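Local coordinates for 389aa long hypothetical nucleolar protein (Pyrococcus horikoshii, PDB 5ZVE), which catalyses the S-adenosyl-L-methionine-dependent methylation of the C5 position of cytosine 72 in several tRNAs, at residues P89-N94 with P110-D116; D129-V135 with K284-E288; G136-M142 with L154-L160. Numbering follows the deposited sequence.

Overall arrangement
Interactions 1 and 3 both build the mixed sheet of the PUA domain: 89-94 with 110-116 pairs an outermost strand with its neighbour, and 136-142 with 154-160 pairs two inner strands. Their centres lie about 11 Å apart, and they meet where Val-112 and Val-91 pack on Ala-155 and Val-156. Backbone hydrogen bonds and bulges dominate both, but more residues are buried in interaction 3. Interaction 2 shares strand 134-140 with interaction 3 and touches interaction 1 through Pro-130. It differs in kind: side chains alone, a tryptophan and two leucines among them, join the PUA domain to a loop of the methyltransferase domain, burying about half the area of interaction 3.

Interaction 1 (P89-N94 with P110-D116); sequences PVVVAN and PGVLKAD
Val-92 loses more surface to this contact than any other residue, and the pairing of the two strands is organised round it. Strands 90-93 and 112-115 run antiparallel, their axes approaching to 4.6 Å with 155° between their directions. Val-92 and Lys-114 form a hydrogen-bonded pair (CA to CA 5.2 Å): Val-92 N donates to Lys-114 O at 2.7 Å, while Val-92 O accepts from Leu-113 N at 2.7 Å and, weakly, from Lys-114 N at 3.3 Å. Two residues thus face one, a classic beta bulge, with Leu-113 at phi/psi -87°/-50°. Val-91 lies opposite Ala-115 in the same register as Val-92 and Lys-114; past the bulge the register moves by one, and Ala-93 comes opposite Val-112; both are non-hydrogen-bonded pairs. The t rotamer of Val-92 brings CG1 within 3.8 Å of Leu-113 CD2, and its CB lies 3.8 Å from Lys-114 CG. On the other face, Val-91 CG2 meets Ala-115 CB at 4.2 Å, next to Met-147 and Tyr-144 of helix 144-147. This is the edge of the PUA domain sheet, where 112-115 is the outermost strand and 124-128 runs parallel to 90-93 on its inner side. Asn-94 closes one end: its N donates to Gly-111 O at 3.0 Å, and its side chain (chi1 p) N-caps helix 95-101 through a hydrogen bond from Ala-97 N to OD1. At the other end Asp-116 N donates to Val-90 O at 2.9 Å, Asp-116 OD1 accepts from Asn-118 N, and a water bridges Val-90 N (2.6 Å) and Asp-116 OD2 (2.7 Å).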
# COMPACT_ATOMS: atom_id res chain seq x y z
N PRO A 89 16.58 27.31 11.17
CA PRO A 89 16.58 27.56 9.73
C PRO A 89 15.85 26.44 8.98
O PRO A 89 15.86 25.30 9.42
CB PRO A 89 18.07 27.59 9.37
CG PRO A 89 18.74 26.84 10.45
CD PRO A 89 17.94 27.10 11.70
N VAL A 90 15.22 26.77 7.85
CA VAL A 90 14.36 25.82 7.16
C VAL A 90 15.08 25.13 6.00
O VAL A 90 15.73 25.79 5.18
CB VAL A 90 13.09 26.52 6.63
CG1 VAL A 90 12.32 25.62 5.66
CG2 VAL A 90 12.20 26.96 7.79
N VAL A 91 14.97 23.81 5.95
CA VAL A 91 15.27 23.06 4.73
C VAL A 91 13.96 22.60 4.10
O VAL A 91 13.12 22.00 4.77
CB VAL A 91 16.17 21.83 5.00
CG1 VAL A 91 16.41 21.07 3.71
CG2 VAL A 91 17.49 22.25 5.63
N VAL A 92 13.78 22.91 2.82
CA VAL A 92 12.58 22.49 2.11
C VAL A 92 12.87 21.23 1.31
O VAL A 92 13.71 21.25 0.40
CB VAL A 92 12.05 23.59 1.18
CG1 VAL A 92 10.71 23.18 0.59
CG2 VAL A 92 11.93 24.91 1.92
N ALA A 93 12.19 20.14 1.65
CA ALA A 93 12.32 18.89 0.93
C ALA A 93 11.25 18.82 -0.14
O ALA A 93 10.16 19.34 0.05
CB ALA A 93 12.21 17.70 1.88
N ASN A 94 11.56 18.19 -1.27
CA ASN A 94 10.53 18.00 -2.28
C ASN A 94 9.48 17.01 -1.78
O ASN A 94 9.68 16.34 -0.76
CB ASN A 94 11.13 17.55 -3.62
CG ASN A 94 11.73 16.15 -3.59
OD1 ASN A 94 11.11 15.19 -3.13
ND2 ASN A 94 12.94 16.02 -4.12
N PRO A 110 19.55 15.06 -3.29
CA PRO A 110 18.53 15.19 -4.34
C PRO A 110 17.11 15.41 -3.80
O PRO A 110 16.23 15.84 -4.54
CB PRO A 110 18.61 13.85 -5.10
CG PRO A 110 19.35 12.93 -4.21
CD PRO A 110 20.29 13.79 -3.43
N GLY A 111 16.90 15.12 -2.52
CA GLY A 111 15.59 15.33 -1.92
C GLY A 111 15.38 16.76 -1.47
O GLY A 111 14.30 17.12 -1.01
N VAL A 112 16.42 17.58 -1.61
CA VAL A 112 16.36 18.97 -1.16
C VAL A 112 15.92 19.91 -2.28
O VAL A 112 16.54 19.97 -3.34
CB VAL A 112 17.73 19.44 -0.62
CG1 VAL A 112 17.70 20.93 -0.30
CG2 VAL A 112 18.13 18.62 0.60
N LEU A 113 14.85 20.66 -2.02
CA LEU A 113 14.32 21.61 -2.99
C LEU A 113 15.01 22.96 -2.88
O LEU A 113 15.49 23.52 -3.87
CB LEU A 113 12.80 21.76 -2.79
CG LEU A 113 12.02 22.68 -3.72
CD1 LEU A 113 12.03 22.15 -5.14
CD2 LEU A 113 10.59 22.84 -3.22
N LYS A 114 15.08 23.47 -1.66
CA LYS A 114 15.75 24.74 -1.37
C LYS A 114 15.93 24.85 0.14
O LYS A 114 15.36 24.05 0.89
CB LYS A 114 14.95 25.92 -1.92
CG LYS A 114 13.52 26.00 -1.40
CD LYS A 114 12.71 27.04 -2.14
CE LYS A 114 11.31 27.14 -1.58
NZ LYS A 114 10.44 28.06 -2.37
N ALA A 115 16.72 25.82 0.59
CA ALA A 115 17.03 25.92 2.01
C ALA A 115 17.48 27.31 2.42
O ALA A 115 17.80 28.15 1.58
CB ALA A 115 18.10 24.90 2.38
N ASP A 116 17.50 27.54 3.73
CA ASP A 116 18.00 28.78 4.31
C ASP A 116 19.50 28.87 4.06
O ASP A 116 20.23 27.91 4.28
CB ASP A 116 17.68 28.83 5.81
CG ASP A 116 18.03 30.16 6.45
OD1 ASP A 116 19.19 30.60 6.37
OD2 ASP A 116 17.12 30.78 7.06
O HOH W 1 14.90 29.28 7.48

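Interaction 2 (D129-V135 with K284-E288); sequences DPKGLLV and KLWEE
Leu-133 and Leu-285 meet at the apolar centre, with Leu-133 CD2 3.6 Å from Leu-285 CG and their CA atoms 8.1 Å apart. Leu-133 is in the t,p rotamer; Leu-285 has chi1 -83° and chi2 64°, which lets its CD2 also reach Val-135 CG1 at 4.4 Å. Leu-133 CB extends the apolar patch to Trp-286 CZ2 at 4.3 Å. The indole, set by chi1 -53° and chi2 99°, accounts for the largest buried area of the contact. Over one face of the Trp-286 indole lies the extended side chain of Lys-131 (m,t,t,t): CD stands 3.5 Å from the centroid of the five-membered ring, 8° off the normal, in a CH-pi contact, and NZ, 4.4 Å from the same centroid and 29° off the normal, adds an off-centre cation-pi interaction. Arg-30 makes a further cation-pi contact with this indole. Residues 129-132 form a type I beta turn, closed by Gly-132 N to Asp-129 O at 3.0 Å, that connects strands 124-128 and 134-140 as a hairpin of the PUA domain; residues 284-288 belong to an irregular loop between strand 267-273 and helix 291-310 of the methyltransferase domain, so the contact is an interdomain one. Gly-132 has phi/psi 88°/5°, a conformation that suits glycine. At the polar edge Asp-129 (chi1 81°) divides its carboxylate: OD1 accepts from Lys-131 N at 2.9 Å, an Asx turn, and from Leu-133 N at 2.7 Å, while OD2 takes a hydrogen bond from Trp-286 NE1 at 2.6 Å, at the edge of the indole and near its plane.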
# COMPACT_ATOMS: atom_id res chain seq x y z
N ASP A 129 7.95 20.32 3.90
CA ASP A 129 7.60 19.98 2.53
C ASP A 129 7.32 21.27 1.76
O ASP A 129 7.32 22.35 2.37
CB ASP A 129 6.41 18.99 2.53
CG ASP A 129 5.05 19.65 2.70
OD1 ASP A 129 4.94 20.85 3.05
OD2 ASP A 129 4.05 18.93 2.50
N PRO A 130 7.10 21.19 0.43
CA PRO A 130 6.95 22.44 -0.32
C PRO A 130 5.76 23.31 0.10
O PRO A 130 5.71 24.47 -0.28
CB PRO A 130 6.78 21.96 -1.77
CG PRO A 130 7.45 20.64 -1.81
CD PRO A 130 7.16 20.02 -0.48
N LYS A 131 4.84 22.75 0.89
CA LYS A 131 3.67 23.50 1.34
C LYS A 131 3.74 23.87 2.82
O LYS A 131 2.72 24.22 3.42
CB LYS A 131 2.40 22.69 1.07
CG LYS A 131 2.13 22.44 -0.40
CD LYS A 131 0.84 21.65 -0.59
CE LYS A 131 0.61 21.32 -2.05
NZ LYS A 131 -0.66 20.59 -2.28
N GLY A 132 4.92 23.77 3.41
CA GLY A 132 5.11 24.24 4.77
C GLY A 132 4.80 23.24 5.88
O GLY A 132 4.84 23.59 7.06
N LEU A 133 4.49 22.01 5.50
CA LEU A 133 4.25 20.96 6.49
C LEU A 133 5.56 20.57 7.17
O LEU A 133 6.51 20.16 6.51
CB LEU A 133 3.59 19.74 5.84
CG LEU A 133 3.21 18.60 6.79
CD1 LEU A 133 2.16 19.04 7.80
CD2 LEU A 133 2.73 17.39 6.00
N LEU A 134 5.60 20.71 8.49
CA LEU A 134 6.79 20.32 9.25
C LEU A 134 6.84 18.80 9.37
O LEU A 134 5.97 18.19 10.00
CB LEU A 134 6.79 20.97 10.63
CG LEU A 134 7.95 20.59 11.55
CD1 LEU A 134 9.28 21.05 10.97
CD2 LEU A 134 7.73 21.17 12.94
N VAL A 135 7.85 18.19 8.76
CA VAL A 135 7.91 16.73 8.69
C VAL A 135 9.04 16.16 9.52
O VAL A 135 9.09 14.95 9.76
CB VAL A 135 8.06 16.25 7.24
CG1 VAL A 135 6.89 16.74 6.40
CG2 VAL A 135 9.38 16.72 6.65
N LYS A 284 -1.02 10.43 4.19
CA LYS A 284 -1.58 11.32 3.19
C LYS A 284 -1.27 12.77 3.57
O LYS A 284 -2.06 13.42 4.26
CB LYS A 284 -3.09 11.09 3.06
CG LYS A 284 -3.74 11.82 1.91
CD LYS A 284 -3.27 11.30 0.56
CE LYS A 284 -3.80 9.89 0.32
NZ LYS A 284 -3.57 9.46 -1.09
N LEU A 285 -0.11 13.25 3.14
CA LEU A 285 0.31 14.62 3.42
C LEU A 285 -0.64 15.62 2.74
O LEU A 285 -1.15 16.53 3.38
CB LEU A 285 1.75 14.85 2.97
CG LEU A 285 2.87 14.42 3.93
CD1 LEU A 285 2.88 12.91 4.15
CD2 LEU A 285 4.23 14.89 3.43
N TRP A 286 -0.85 15.44 1.44
CA TRP A 286 -1.81 16.26 0.69
C TRP A 286 -2.53 15.40 -0.32
O TRP A 286 -1.91 14.80 -1.20
CB TRP A 286 -1.12 17.43 -0.02
CG TRP A 286 -0.28 18.27 0.90
CD1 TRP A 286 1.06 18.20 1.06
CD2 TRP A 286 -0.75 19.30 1.77
NE1 TRP A 286 1.47 19.13 1.99
CE2 TRP A 286 0.38 19.82 2.44
CE3 TRP A 286 -2.00 19.84 2.06
CZ2 TRP A 286 0.29 20.85 3.38
CZ3 TRP A 286 -2.09 20.86 2.99
CH2 TRP A 286 -0.95 21.36 3.64
N GLU A 287 -3.85 15.33 -0.21
CA GLU A 287 -4.66 14.55 -1.14
C GLU A 287 -4.90 15.36 -2.41
O GLU A 287 -5.48 16.44 -2.36
CB GLU A 287 -5.99 14.16 -0.50
CG GLU A 287 -6.89 13.33 -1.41
CD GLU A 287 -6.28 11.99 -1.79
OE1 GLU A 287 -5.82 11.85 -2.94
OE2 GLU A 287 -6.27 11.08 -0.93
N GLU A 288 -4.44 14.84 -3.55
CA GLU A 288 -4.58 15.55 -4.82
C GLU A 288 -5.78 15.09 -5.64
O GLU A 288 -6.35 15.88 -6.40
CB GLU A 288 -3.31 15.39 -5.65
CG GLU A 288 -2.03 15.85 -4.95
CD GLU A 288 -1.12 14.68 -4.61
OE1 GLU A 288 -1.63 13.54 -4.53
OE2 GLU A 288 0.10 14.90 -4.42

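Interaction 3 (G136-M142 with L154-L160); sequences GIGIARM and LAVEVTL
A salt bridge between Arg-141 and Glu-157 spans the two strands: Glu-157 OE1 accepts from both Arg-141 NH2 (2.8 Å) and Arg-141 NE (3.0 Å), approaching the guanidinium at its edge. The m,m,t turn of the arginine and the extended t,t glutamate bring the groups together. Beneath it the backbones are tightly bonded, Ile-139 N to Glu-157 O and Glu-157 N to Ile-139 O both at 2.8 Å, with Arg-141 N to Ala-155 O at 2.9 Å beyond. Toward the other end Ile-137 and Leu-160 exchange bonds of 2.8 Å, Ile-137 N to Leu-160 O and Leu-160 N to Ile-137 O. Thr-159 N adds a weak bond to Ile-137 O at 3.3 Å, so Thr-159 and Leu-160 both face Ile-137 in a classic beta bulge, where the chain turns a corner. Strands 136-140 and 154-158 are antiparallel neighbours within the PUA domain sheet, with axes 4.4 Å apart at closest and 132° between their directions, well short of 180°. Gly-138 (phi/psi -167°/-163°) passes so near the partner strand, its CA 3.1 Å from Glu-157 O, that a CB would clash with this oxygen. Packing completes the contact: Ile-137 CB lies 4.0 Å from Leu-160 CB, and Ile-139 CD1 3.6 Å from Thr-159 OG1. On the opposite face Ala-140 pairs with Val-156, which rests on Val-125 and Ile-127 of strand 124-128. Past the end of strand 136-140, Met-142 SD reaches Ala-155 CB at 4.2 Å. The chemistry implies a pairing held chiefly by main-chain bonds, with the charged pair tying the strands together across the Ile-139 face and Ala-140 and Val-156 on the other.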
# COMPACT_ATOMS: atom_id res chain seq x y z
N GLY A 136 9.94 17.02 9.98
CA GLY A 136 11.07 16.54 10.75
C GLY A 136 12.07 17.61 11.14
O GLY A 136 12.09 18.71 10.59
N ILE A 137 12.89 17.26 12.13
CA ILE A 137 13.96 18.11 12.63
C ILE A 137 15.23 17.27 12.71
O ILE A 137 15.17 16.08 13.00
CB ILE A 137 13.61 18.69 14.02
CG1 ILE A 137 12.49 19.72 13.88
CG2 ILE A 137 14.81 19.35 14.65
CD1 ILE A 137 11.93 20.17 15.19
N GLY A 138 16.37 17.87 12.41
CA GLY A 138 17.61 17.12 12.36
C GLY A 138 18.83 18.01 12.31
O GLY A 138 18.77 19.20 12.62
N ILE A 139 19.96 17.42 11.91
CA ILE A 139 21.24 18.12 11.91
C ILE A 139 21.83 18.09 10.50
O ILE A 139 21.97 17.02 9.89
CB ILE A 139 22.26 17.50 12.92
CG1 ILE A 139 21.95 17.91 14.36
CG2 ILE A 139 23.67 17.97 12.61
CD1 ILE A 139 20.73 17.26 14.98
N ALA A 140 22.15 19.26 9.97
CA ALA A 140 22.71 19.38 8.63
C ALA A 140 24.09 18.74 8.56
O ALA A 140 24.94 18.98 9.41
CB ALA A 140 22.77 20.84 8.21
N ARG A 141 24.30 17.91 7.54
CA ARG A 141 25.59 17.30 7.29
C ARG A 141 26.24 17.89 6.04
O ARG A 141 27.28 17.44 5.59
CB ARG A 141 25.45 15.78 7.16
CG ARG A 141 24.96 15.13 8.45
CD ARG A 141 25.83 15.54 9.63
NE ARG A 141 25.39 14.94 10.88
CZ ARG A 141 25.79 15.34 12.08
NH1 ARG A 141 26.64 16.34 12.20
NH2 ARG A 141 25.33 14.73 13.17
N MET A 142 25.58 18.91 5.48
CA MET A 142 26.13 19.69 4.38
C MET A 142 25.91 21.16 4.65
O MET A 142 24.96 21.54 5.33
CB MET A 142 25.48 19.31 3.05
CG MET A 142 25.68 17.88 2.61
SD MET A 142 24.84 17.58 1.04
CE MET A 142 25.45 15.95 0.60
N LEU A 154 24.35 12.54 2.12
CA LEU A 154 23.47 12.88 3.24
C LEU A 154 23.42 14.39 3.47
O LEU A 154 24.44 15.02 3.70
CB LEU A 154 23.93 12.16 4.51
CG LEU A 154 23.14 12.40 5.79
CD1 LEU A 154 21.68 12.06 5.60
CD2 LEU A 154 23.74 11.57 6.93
N ALA A 155 22.21 14.96 3.43
CA ALA A 155 22.04 16.40 3.58
C ALA A 155 21.63 16.77 5.01
O ALA A 155 22.20 17.67 5.62
CB ALA A 155 21.02 16.91 2.58
N VAL A 156 20.62 16.08 5.53
CA VAL A 156 20.22 16.28 6.91
C VAL A 156 20.06 14.94 7.60
O VAL A 156 19.31 14.08 7.14
CB VAL A 156 18.90 17.07 7.03
CG1 VAL A 156 18.53 17.26 8.49
CG2 VAL A 156 19.00 18.41 6.33
N GLU A 157 20.78 14.76 8.70
CA GLU A 157 20.54 13.61 9.56
C GLU A 157 19.30 13.91 10.39
O GLU A 157 19.32 14.79 11.24
CB GLU A 157 21.75 13.33 10.45
CG GLU A 157 21.56 12.18 11.42
CD GLU A 157 22.75 11.99 12.34
OE1 GLU A 157 23.77 12.69 12.15
OE2 GLU A 157 22.68 11.15 13.25
N VAL A 158 18.23 13.17 10.12
CA VAL A 158 16.95 13.43 10.78
C VAL A 158 16.92 12.69 12.12
O VAL A 158 16.73 11.48 12.18
CB VAL A 158 15.76 13.00 9.89
CG1 VAL A 158 14.44 13.30 10.57
CG2 VAL A 158 15.83 13.71 8.55
N THR A 159 17.11 13.45 13.19
CA THR A 159 17.17 12.92 14.54
C THR A 159 15.83 13.05 15.24
O THR A 159 15.61 12.45 16.29
CB THR A 159 18.23 13.65 15.36
OG1 THR A 159 17.95 15.06 15.35
CG2 THR A 159 19.61 13.42 14.77
N LEU A 160 14.95 13.86 14.67
CA LEU A 160 13.60 13.99 15.21
C LEU A 160 12.57 14.04 14.09
O LEU A 160 12.05 15.11 13.76
CB LEU A 160 13.49 15.24 16.08
CG LEU A 160 12.22 15.30 16.94
CD1 LEU A 160 12.25 14.23 18.02
CD2 LEU A 160 12.07 16.69 17.54